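Putative leucoanthocyanidin reductase 1 (PDB 3I6I) binds NADPH in a Rossmann fold and, as a leucoanthocyanidin reductase of grapevine, probably reduces flavan-3,4-diols to flavan-3-ols of the catechin type. Local coordinates at residues I39-G44 against I64-I69; A74-L79 against K107-I112; D181-Y186 against R243-V248. One frame throughout, in Å; residues are numbered along the deposited sequence.

Interaction 1 of 3, residues I39-G44 against I64-I69. With NDP (NADPH dihydro-nicotinamide-adenine-dinucleotide phosphate), chain B.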
loop_
_atom_site.group_PDB
_atom_site.type_symbol
_atom_site.label_atom_id
_atom_site.label_comp_id
_atom_site.label_asym_id
_atom_site.label_seq_id
_atom_site.Cartn_x
_atom_site.Cartn_y
_atom_site.Cartn_z
ATOM N N ILE A 39 17.309 1.887 -6.237
ATOM C CA ILE A 39 16.198 2.818 -6.126
ATOM C C ILE A 39 16.118 3.636 -7.402
ATOM O O ILE A 39 17.089 4.321 -7.756
ATOM C CB ILE A 39 16.435 3.766 -4.923
ATOM C CG1 ILE A 39 16.433 2.957 -3.597
ATOM C CG2 ILE A 39 15.442 4.925 -4.900
ATOM C CD1 ILE A 39 15.210 2.163 -3.352
ATOM N N LEU A 40 14.973 3.576 -8.081
ATOM C CA LEU A 40 14.781 4.318 -9.314
ATOM C C LEU A 40 14.482 5.770 -9.000
ATOM O O LEU A 40 13.633 6.042 -8.175
ATOM C CB LEU A 40 13.637 3.705 -10.134
ATOM C CG LEU A 40 13.441 4.105 -11.605
ATOM C CD1 LEU A 40 14.721 3.815 -12.431
ATOM C CD2 LEU A 40 12.253 3.309 -12.152
ATOM N N ALA A 41 15.217 6.698 -9.631
ATOM C CA ALA A 41 15.061 8.130 -9.410
ATOM C C ALA A 41 14.754 8.840 -10.730
ATOM O O ALA A 41 15.380 8.556 -11.754
ATOM C CB ALA A 41 16.366 8.721 -8.820
ATOM N N ARG A 42 13.787 9.753 -10.691
ATOM C CA ARG A 42 13.515 10.675 -11.787
ATOM C C ARG A 42 14.712 11.592 -11.931
ATOM O O ARG A 42 15.161 12.173 -10.942
ATOM C CB ARG A 42 12.278 11.518 -11.449
ATOM C CG ARG A 42 11.788 12.481 -12.524
ATOM C CD ARG A 42 10.491 13.195 -12.076
ATOM N NE ARG A 42 9.441 12.257 -11.653
ATOM C CZ ARG A 42 8.552 11.657 -12.456
ATOM N NH1 ARG A 42 8.539 11.877 -13.770
ATOM N NH2 ARG A 42 7.664 10.814 -11.937
ATOM N N PRO A 43 15.249 11.730 -13.153
ATOM C CA PRO A 43 16.330 12.696 -13.369
ATOM C C PRO A 43 15.928 14.131 -13.038
ATOM O O PRO A 43 14.781 14.508 -13.257
ATOM C CB PRO A 43 16.596 12.593 -14.872
ATOM C CG PRO A 43 16.154 11.228 -15.252
ATOM C CD PRO A 43 14.987 10.914 -14.351
ATOM N N GLY A 44 16.865 14.914 -12.509
ATOM C CA GLY A 44 16.648 16.345 -12.308
ATOM C C GLY A 44 16.911 16.827 -10.897
ATOM O O GLY A 44 17.408 16.075 -10.055
ATOM N N ILE A 64 21.394 4.279 -6.343
ATOM C CA ILE A 64 20.443 5.057 -7.133
ATOM C C ILE A 64 20.676 4.830 -8.636
ATOM O O ILE A 64 21.816 4.899 -9.116
ATOM C CB ILE A 64 20.488 6.555 -6.779
ATOM C CG1 ILE A 64 20.147 6.751 -5.293
ATOM C CG2 ILE A 64 19.486 7.312 -7.613
ATOM C CD1 ILE A 64 20.083 8.203 -4.866
ATOM N N VAL A 65 19.584 4.549 -9.343
ATOM C CA VAL A 65 19.542 4.398 -10.801
ATOM C C VAL A 65 18.496 5.351 -11.390
ATOM O O VAL A 65 17.422 5.560 -10.832
ATOM C CB VAL A 65 19.244 2.936 -11.226
ATOM C CG1 VAL A 65 20.244 1.972 -10.579
ATOM C CG2 VAL A 65 17.855 2.537 -10.851
ATOM N N TYR A 66 18.825 5.968 -12.519
ATOM C CA TYR A 66 17.988 7.019 -13.061
ATOM C C TYR A 66 17.120 6.505 -14.174
ATOM O O TYR A 66 17.615 5.910 -15.124
ATOM C CB TYR A 66 18.868 8.178 -13.552
ATOM C CG TYR A 66 19.614 8.791 -12.394
ATOM C CD1 TYR A 66 18.986 9.711 -11.550
ATOM C CD2 TYR A 66 20.912 8.401 -12.094
ATOM C CE1 TYR A 66 19.648 10.258 -10.465
ATOM C CE2 TYR A 66 21.591 8.945 -11.003
ATOM C CZ TYR A 66 20.952 9.879 -10.197
ATOM O OH TYR A 66 21.607 10.420 -9.114
ATOM N N GLY A 67 15.822 6.733 -14.063
ATOM C CA GLY A 67 14.904 6.416 -15.144
ATOM C C GLY A 67 13.470 6.569 -14.683
ATOM O O GLY A 67 13.213 6.959 -13.539
ATOM N N LEU A 68 12.556 6.240 -15.590
ATOM C CA LEU A 68 11.120 6.367 -15.393
ATOM C C LEU A 68 10.494 5.081 -15.921
ATOM O O LEU A 68 10.880 4.610 -16.996
ATOM C CB LEU A 68 10.567 7.552 -16.185
ATOM C CG LEU A 68 10.878 8.974 -15.684
ATOM C CD1 LEU A 68 10.315 9.984 -16.657
ATOM C CD2 LEU A 68 10.313 9.183 -14.278
ATOM N N ILE A 69 9.529 4.535 -15.177
ATOM C CA ILE A 69 9.001 3.197 -15.473
ATOM C C ILE A 69 8.161 3.129 -16.747
ATOM O O ILE A 69 7.965 2.054 -17.264
ATOM C CB ILE A 69 8.220 2.544 -14.292
ATOM C CG1 ILE A 69 6.907 3.276 -13.991
ATOM C CG2 ILE A 69 9.115 2.411 -13.059
ATOM C CD1 ILE A 69 6.014 2.416 -13.090
HETATM P PA NDP B . 3.223 8.497 -3.852
HETATM O O1A NDP B . 2.595 9.518 -4.768
HETATM O O2A NDP B . 3.492 8.929 -2.291
HETATM O O5B NDP B . 4.636 7.917 -4.359
HETATM C C5B NDP B . 4.784 7.512 -5.684
HETATM C C4B NDP B . 6.201 7.227 -6.008
HETATM O O4B NDP B . 6.116 6.774 -7.414
HETATM C C3B NDP B . 7.080 8.504 -6.006
HETATM O O3B NDP B . 8.440 8.216 -5.585
HETATM C C2B NDP B . 7.069 8.932 -7.472
HETATM O O2B NDP B . 8.263 9.655 -7.776
HETATM C C1B NDP B . 7.133 7.562 -8.143
HETATM N N9A NDP B . 6.762 7.519 -9.557
HETATM C C8A NDP B . 5.578 7.868 -10.059
HETATM N N7A NDP B . 5.589 7.665 -11.378
HETATM C C5A NDP B . 6.783 7.167 -11.716
HETATM C C6A NDP B . 7.357 6.774 -12.926
HETATM N N6A NDP B . 6.660 6.846 -14.063
HETATM N N1A NDP B . 8.623 6.311 -12.927
HETATM C C2A NDP B . 9.307 6.214 -11.788
HETATM N N3A NDP B . 8.788 6.567 -10.605
HETATM C C4A NDP B . 7.530 7.059 -10.556
HETATM O O3 NDP B . 2.260 7.219 -3.822
HETATM P PN NDP B . 1.597 6.428 -2.553
HETATM O O1N NDP B . 2.507 5.898 -1.510
HETATM O O2N NDP B . 0.416 7.370 -2.111
HETATM O O5D NDP B . 0.840 5.241 -3.404
HETATM C C5D NDP B . 1.539 4.029 -3.722
HETATM C C4D NDP B . 0.545 2.909 -3.839
HETATM O O4D NDP B . 0.088 2.709 -2.472
HETATM C C3D NDP B . -0.675 3.204 -4.677
HETATM O O3D NDP B . -1.087 1.999 -5.314
HETATM C C2D NDP B . -1.709 3.577 -3.631
HETATM O O2D NDP B . -2.974 3.172 -4.113
HETATM C C1D NDP B . -1.333 2.693 -2.444
HETATM N N1N NDP B . -1.590 3.283 -1.081
HETATM C C2N NDP B . -2.151 2.512 -0.034
HETATM C C3N NDP B . -2.701 3.113 1.019
HETATM C C7N NDP B . -3.281 2.262 2.165
HETATM O O7N NDP B . -3.203 1.029 2.141
HETATM N N7N NDP B . -3.781 2.927 3.194
HETATM C C4N NDP B . -2.737 4.648 1.081
HETATM C C5N NDP B . -1.631 5.258 0.227
HETATM C C6N NDP B . -1.065 4.560 -0.748
HETATM P P2B NDP B . 8.130 11.285 -8.153
HETATM O O1X NDP B . 7.716 12.042 -6.942
HETATM O O2X NDP B . 9.558 11.632 -8.760
HETATM O O3X NDP B . 7.060 11.382 -9.315
#
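Leu-40 and Ile-69 meet methyl to methyl at the apolar centre, Leu-40 CD2 lying 3.4 Å from Ile-69 CG2, tighter than carbon pairs usually pack. With CG anti to the backbone N (chi1 -166°), the fork of Leu-40 reaches across segment 64-69: CG rests against Gly-67 O, and CD1 lies near Gly-67 N and 3.7 Å from Val-65 CG2. Glycine suits position 67, because a CB there would press on Leu-40 CD1. An alanine in place of Leu-40 would probably open a gap beside Gly-67 and leave the methyls of Val-65 and Ile-69, as well as Met-75 and Ile-78 of helix 72-81, without their leucine partner.

On the other sheet face, the small Ala-41 fits beside two larger side chains: its CB lies 3.6 Å from Ile-64 CG2 and also touches Tyr-66 CD1. Phe-54 of helix 48-59 packs on Ile-39, Ala-41 and Ile-64 here. Between the faces runs a parallel ladder of backbone hydrogen bonds, from Val-65 N to Ile-39 O, Ala-41 N to Val-65 O and Gly-67 N to Ala-41 O.

Past the strand ends the contact turns polar. Arg-42 bends at chi3 (-53°). Its NE gives a nearly straight hydrogen bond of 3.0 Å to O2X of the NADPH 2'-phosphate. Arg-42 NH2 donates a more bent one to O3X at 2.7 Å. Leu-68 lies over one guanidinium face, its CD2 offset toward the rim and 3.3 Å from Arg-42 NH1. The backbone N of Ile-69 donates to adenine N1A at 3.0 Å. A parallel beta-alpha-beta unit with an arginine just after its first strand, gripping the 2'-phosphate, is characteristic of NADPH-preferring Rossmann folds.

Interaction 2 of 3, residues A74-L79 against K107-I112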
loop_
_atom_site.group_PDB
_atom_site.type_symbol
_atom_site.label_atom_id
_atom_site.label_comp_id
_atom_site.label_asym_id
_atom_site.label_seq_id
_atom_site.Cartn_x
_atom_site.Cartn_y
_atom_site.Cartn_z
ATOM N N ALA A 74 14.424 2.050 -21.706
ATOM C CA ALA A 74 15.213 2.436 -20.525
ATOM C C ALA A 74 15.117 1.395 -19.418
ATOM O O ALA A 74 16.123 1.050 -18.785
ATOM C CB ALA A 74 14.764 3.832 -19.988
ATOM N N MET A 75 13.911 0.893 -19.163
ATOM C CA MET A 75 13.735 -0.092 -18.088
ATOM C C MET A 75 14.402 -1.413 -18.438
ATOM O O MET A 75 14.969 -2.080 -17.555
ATOM C CB MET A 75 12.268 -0.342 -17.767
ATOM C CG MET A 75 11.540 0.833 -17.161
ATOM S SD MET A 75 12.374 1.468 -15.671
ATOM C CE MET A 75 13.085 2.977 -16.306
ATOM N N GLU A 76 14.349 -1.789 -19.716
ATOM C CA GLU A 76 15.013 -3.022 -20.135
ATOM C C GLU A 76 16.513 -2.907 -19.834
ATOM O O GLU A 76 17.135 -3.841 -19.292
ATOM C CB GLU A 76 14.752 -3.326 -21.603
ATOM C CG GLU A 76 13.313 -3.685 -21.931
ATOM C CD GLU A 76 13.126 -4.101 -23.381
ATOM O OE1 GLU A 76 14.137 -4.444 -24.044
ATOM O OE2 GLU A 76 11.976 -4.087 -23.872
ATOM N N LYS A 77 17.089 -1.742 -20.133
ATOM C CA LYS A 77 18.520 -1.545 -19.949
ATOM C C LYS A 77 18.920 -1.658 -18.481
ATOM O O LYS A 77 19.880 -2.320 -18.157
ATOM C CB LYS A 77 18.991 -0.208 -20.542
ATOM C CG LYS A 77 19.279 -0.267 -22.052
ATOM N N ILE A 78 18.165 -1.005 -17.614
ATOM C CA ILE A 78 18.404 -1.031 -16.167
ATOM C C ILE A 78 18.287 -2.466 -15.584
ATOM O O ILE A 78 19.174 -2.933 -14.864
ATOM C CB ILE A 78 17.392 -0.100 -15.474
ATOM C CG1 ILE A 78 17.852 1.357 -15.622
ATOM C CG2 ILE A 78 17.185 -0.496 -14.015
ATOM C CD1 ILE A 78 16.836 2.375 -15.121
ATOM N N LEU A 79 17.218 -3.178 -15.933
ATOM C CA LEU A 79 17.020 -4.533 -15.415
ATOM C C LEU A 79 18.149 -5.465 -15.852
ATOM O O LEU A 79 18.549 -6.366 -15.099
ATOM C CB LEU A 79 15.697 -5.107 -15.886
ATOM C CG LEU A 79 14.417 -4.421 -15.420
ATOM C CD1 LEU A 79 13.221 -4.978 -16.210
ATOM C CD2 LEU A 79 14.181 -4.540 -13.920
ATOM N N LYS A 107 8.915 -8.541 -19.254
ATOM C CA LYS A 107 8.649 -9.661 -20.149
ATOM C C LYS A 107 9.765 -9.827 -21.175
ATOM O O LYS A 107 10.192 -10.951 -21.448
ATOM C CB LYS A 107 7.324 -9.478 -20.868
ATOM C CG LYS A 107 6.888 -10.678 -21.705
ATOM C CD LYS A 107 5.649 -10.345 -22.541
ATOM C CE LYS A 107 5.291 -11.514 -23.460
ATOM N NZ LYS A 107 4.151 -11.225 -24.384
ATOM N N ALA A 108 10.219 -8.712 -21.752
ATOM C CA ALA A 108 11.320 -8.738 -22.723
ATOM C C ALA A 108 12.628 -9.286 -22.175
ATOM O O ALA A 108 13.314 -10.047 -22.862
ATOM C CB ALA A 108 11.549 -7.343 -23.307
ATOM N N VAL A 109 13.006 -8.888 -20.972
ATOM C CA VAL A 109 14.259 -9.328 -20.379
ATOM C C VAL A 109 14.195 -10.770 -19.896
ATOM O O VAL A 109 15.178 -11.526 -20.033
ATOM C CB VAL A 109 14.765 -8.370 -19.268
ATOM C CG1 VAL A 109 14.991 -6.991 -19.864
ATOM C CG2 VAL A 109 13.835 -8.296 -18.123
ATOM N N GLY A 110 13.047 -11.166 -19.365
ATOM C CA GLY A 110 12.777 -12.579 -19.088
ATOM C C GLY A 110 13.435 -13.166 -17.853
ATOM O O GLY A 110 13.255 -14.341 -17.579
ATOM N N THR A 111 14.113 -12.332 -17.067
ATOM C CA THR A 111 14.927 -12.784 -15.932
ATOM C C THR A 111 14.331 -12.440 -14.571
ATOM O O THR A 111 14.957 -12.698 -13.522
ATOM C CB THR A 111 16.322 -12.118 -16.020
ATOM O OG1 THR A 111 16.164 -10.704 -16.250
ATOM C CG2 THR A 111 17.120 -12.709 -17.157
ATOM N N ILE A 112 13.148 -11.834 -14.556
ATOM C CA ILE A 112 12.568 -11.417 -13.283
ATOM C C ILE A 112 11.968 -12.574 -12.494
ATOM O O ILE A 112 11.155 -13.331 -13.004
ATOM C CB ILE A 112 11.544 -10.294 -13.452
ATOM C CG1 ILE A 112 12.192 -9.063 -14.128
ATOM C CG2 ILE A 112 10.877 -9.922 -12.079
ATOM C CD1 ILE A 112 13.473 -8.579 -13.481
HETATM O O HOH W 1 17.375 -8.880 -14.903
#
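Leu-79 meets Val-109 and Ile-112 where two helices of the Rossmann fold, 72-81 and 99-109, pack side by side. Its two methyls divide the work: CD1 lies 3.9 Å from Val-109 CG2, and CD2 lies 4.1 Å from Ile-112 CD1, both pairs of side chains crossing at about a right angle. The other methyl of Val-109, CG1, rests against the backbone of Glu-76, 3.9 Å from its O. With CG1 anti to the carbonyl carbon (chi1 -60°) and CG2 between the backbone N and the carbonyl carbon, the branched valine reaches both Glu-76 and Leu-79, about one helical turn apart. Ala-108, small enough to come close to a carboxylate, brings its CB to 3.3 Å from Glu-76 OE2.

Further out, Gln-72 NE2 donates a hydrogen bond to that OE2, helping to fix the carboxylate. Met-106 and Val-87 each touch both Leu-79 and Ile-112, tying the apolar cluster to helix 99-109 and strand 86-89. The chain leaves helix 99-109 at Gly-110, whose positive phi (77°) a residue without a side chain adopts most easily. A water spans the edge, donating to Leu-79 O at 2.8 Å and accepting from Thr-111 OG1 at 2.6 Å.

Interaction 3 of 3, residues D181-Y186 against R243-V248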
loop_
_atom_site.group_PDB
_atom_site.type_symbol
_atom_site.label_atom_id
_atom_site.label_comp_id
_atom_site.label_asym_id
_atom_site.label_seq_id
_atom_site.Cartn_x
_atom_site.Cartn_y
_atom_site.Cartn_z
ATOM N N ASP A 181 -11.045 17.550 18.257
ATOM C CA ASP A 181 -12.292 18.255 18.524
ATOM C C ASP A 181 -13.534 17.373 18.560
ATOM O O ASP A 181 -14.253 17.388 19.559
ATOM C CB ASP A 181 -12.478 19.438 17.572
ATOM C CG ASP A 181 -12.279 19.084 16.110
ATOM O OD1 ASP A 181 -11.948 17.906 15.732
ATOM O OD2 ASP A 181 -12.470 20.041 15.325
ATOM N N PHE A 182 -13.786 16.623 17.489
ATOM C CA PHE A 182 -14.881 15.628 17.445
ATOM C C PHE A 182 -14.561 14.559 16.420
ATOM O O PHE A 182 -13.737 14.768 15.514
ATOM C CB PHE A 182 -16.257 16.270 17.185
ATOM C CG PHE A 182 -16.372 16.979 15.840
ATOM C CD1 PHE A 182 -16.085 18.334 15.731
ATOM C CD2 PHE A 182 -16.718 16.294 14.693
ATOM C CE1 PHE A 182 -16.165 18.988 14.492
ATOM C CE2 PHE A 182 -16.806 16.956 13.460
ATOM C CZ PHE A 182 -16.528 18.307 13.381
ATOM N N PHE A 183 -15.193 13.396 16.570
ATOM C CA PHE A 183 -14.931 12.277 15.701
ATOM C C PHE A 183 -16.057 12.206 14.662
ATOM O O PHE A 183 -17.220 12.240 15.005
ATOM C CB PHE A 183 -14.942 10.946 16.481
ATOM C CG PHE A 183 -13.822 10.762 17.463
ATOM C CD1 PHE A 183 -12.521 10.478 17.029
ATOM C CD2 PHE A 183 -14.078 10.757 18.828
ATOM C CE1 PHE A 183 -11.494 10.246 17.946
ATOM C CE2 PHE A 183 -13.046 10.554 19.765
ATOM C CZ PHE A 183 -11.750 10.297 19.327
ATOM N N GLN A 184 -15.677 12.060 13.399
ATOM C CA GLN A 184 -16.616 11.721 12.330
ATOM C C GLN A 184 -16.657 10.208 12.146
ATOM O O GLN A 184 -15.672 9.592 11.723
ATOM C CB GLN A 184 -16.213 12.437 11.024
ATOM C CG GLN A 184 -16.346 13.874 11.134
ATOM C CD GLN A 184 -16.329 14.599 9.788
ATOM O OE1 GLN A 184 -15.675 14.173 8.830
ATOM N NE2 GLN A 184 -17.081 15.695 9.716
ATOM N N ILE A 185 -17.817 9.630 12.468
ATOM C CA ILE A 185 -18.054 8.188 12.458
ATOM C C ILE A 185 -18.872 7.869 11.206
ATOM O O ILE A 185 -20.010 8.382 11.046
ATOM C CB ILE A 185 -18.848 7.745 13.739
ATOM C CG1 ILE A 185 -18.145 8.170 15.056
ATOM C CG2 ILE A 185 -19.113 6.241 13.761
ATOM C CD1 ILE A 185 -16.745 7.641 15.179
ATOM N N TYR A 186 -18.304 7.026 10.327
ATOM C CA TYR A 186 -18.995 6.604 9.096
ATOM C C TYR A 186 -20.062 5.576 9.385
ATOM O O TYR A 186 -19.800 4.514 9.997
ATOM C CB TYR A 186 -17.994 6.057 8.038
ATOM C CG TYR A 186 -16.862 6.989 7.839
ATOM C CD1 TYR A 186 -17.090 8.256 7.344
ATOM C CD2 TYR A 186 -15.564 6.635 8.187
ATOM C CE1 TYR A 186 -16.063 9.157 7.186
ATOM C CE2 TYR A 186 -14.512 7.522 8.030
ATOM C CZ TYR A 186 -14.770 8.797 7.530
ATOM O OH TYR A 186 -13.755 9.733 7.367
ATOM N N ARG A 243 -9.211 11.886 27.308
ATOM C CA ARG A 243 -10.522 12.548 27.353
ATOM C C ARG A 243 -11.367 12.006 26.221
ATOM O O ARG A 243 -10.845 11.549 25.219
ATOM C CB ARG A 243 -10.391 14.070 27.176
ATOM C CG ARG A 243 -9.721 14.497 25.853
ATOM C CD ARG A 243 -9.220 15.959 25.864
ATOM N NE ARG A 243 -10.172 16.844 25.201
ATOM C CZ ARG A 243 -9.965 17.475 24.045
ATOM N NH1 ARG A 243 -8.804 17.364 23.407
ATOM N NH2 ARG A 243 -10.926 18.251 23.531
ATOM N N THR A 244 -12.677 12.060 26.398
ATOM C CA THR A 244 -13.598 11.705 25.326
ATOM C C THR A 244 -13.945 12.955 24.496
ATOM O O THR A 244 -13.920 14.080 25.009
ATOM C CB THR A 244 -14.902 11.111 25.913
ATOM O OG1 THR A 244 -15.569 12.104 26.703
ATOM C CG2 THR A 244 -14.594 9.909 26.801
ATOM N N LEU A 245 -14.262 12.733 23.228
ATOM C CA LEU A 245 -14.797 13.746 22.297
ATOM C C LEU A 245 -16.205 13.375 21.811
ATOM O O LEU A 245 -16.556 12.199 21.746
ATOM C CB LEU A 245 -13.904 13.861 21.081
ATOM C CG LEU A 245 -12.397 13.988 21.312
ATOM C CD1 LEU A 245 -11.683 14.132 19.965
ATOM C CD2 LEU A 245 -12.045 15.135 22.286
ATOM N N PRO A 246 -17.002 14.375 21.386
ATOM C CA PRO A 246 -18.279 14.073 20.728
ATOM C C PRO A 246 -18.089 13.240 19.478
ATOM O O PRO A 246 -17.063 13.343 18.809
ATOM C CB PRO A 246 -18.831 15.461 20.371
ATOM C CG PRO A 246 -18.125 16.387 21.214
ATOM C CD PRO A 246 -16.767 15.819 21.476
ATOM N N ARG A 247 -19.078 12.395 19.189
ATOM C CA ARG A 247 -19.100 11.612 17.970
ATOM C C ARG A 247 -20.268 12.072 17.112
ATOM O O ARG A 247 -21.374 12.306 17.607
ATOM C CB ARG A 247 -19.226 10.138 18.313
ATOM C CG ARG A 247 -18.079 9.657 19.156
ATOM C CD ARG A 247 -18.086 8.159 19.413
ATOM N NE ARG A 247 -17.044 7.856 20.386
ATOM C CZ ARG A 247 -16.395 6.699 20.458
ATOM N NH1 ARG A 247 -16.668 5.729 19.622
ATOM N NH2 ARG A 247 -15.446 6.535 21.359
ATOM N N VAL A 248 -20.011 12.251 15.831
ATOM C CA VAL A 248 -21.045 12.674 14.909
ATOM C C VAL A 248 -21.072 11.689 13.759
ATOM O O VAL A 248 -20.037 11.133 13.434
ATOM C CB VAL A 248 -20.808 14.140 14.396
ATOM C CG1 VAL A 248 -20.760 15.156 15.558
ATOM C CG2 VAL A 248 -19.569 14.234 13.434
#
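Leu-245 packs over the ring of Phe-183 in the tight part of this contact. Its CD1 stands 4.1 Å from the ring centroid and 22° off the normal, a CH-pi contact offset toward the rim, while Leu-245 CB reaches Phe-183 CE2 at 3.7 Å. Both residues are buried, and the flat ring gives the branched leucine a broad apolar surface. Alongside, a short parallel ladder of hydrogen bonds joins the backbones: Phe-183 N to Pro-246 O, Val-248 N to Phe-183 O and Ile-185 N to Val-248 O, the last at 2.8 Å. Pro-246 has no N-H to give and joins the ladder through its carbonyl alone; its CD packs 3.5 Å from Asp-181 O instead.

The face of Gln-184 and Val-248 is less enclosed, its residues partly exposed. Phe-182, its CG placed between the backbone N and the carbonyl carbon (chi1 62°), touches Val-248 CG2 with CD2 at 3.7 Å and meets Pro-246 CB to CB at 4.2 Å. Gln-184 adds only its CG, 4.0 Å from Val-248 CG2.

Arg-247 is on the same side of the sheet as Phe-183, its CB beside Ile-185 CG1, and forms a salt bridge with Glu-238 of helix 230-241. Trp-165 meets the Phe-183 ring. Strands 183-186 and 247-250 form a small two-stranded parallel sheet, and helix 230-241 lies against the face that carries Phe-183 and Ile-185.

How the interactions relate
Along the chain the three contacts follow in series, each closing before the next opens. Interactions 1 and 2 are neighbours, their centres 15 Å apart in the nucleotide-binding Rossmann part: strand 63-66 leads on to helix 72-81, and Leu-40 CD1 touches Ile-78 CD1 at 3.7 Å. Interaction 1 lines the adenine end of the cofactor pocket, whereas interaction 2 joins helices that flank the same five-stranded sheet. Interaction 3 belongs to a separate two-stranded sheet on the opposite side of the chain's centre, its own centre about 43 Å from interaction 1 and 51 Å from interaction 2. The small sheet thus lies away from the cofactor site, which interaction 1 helps to form.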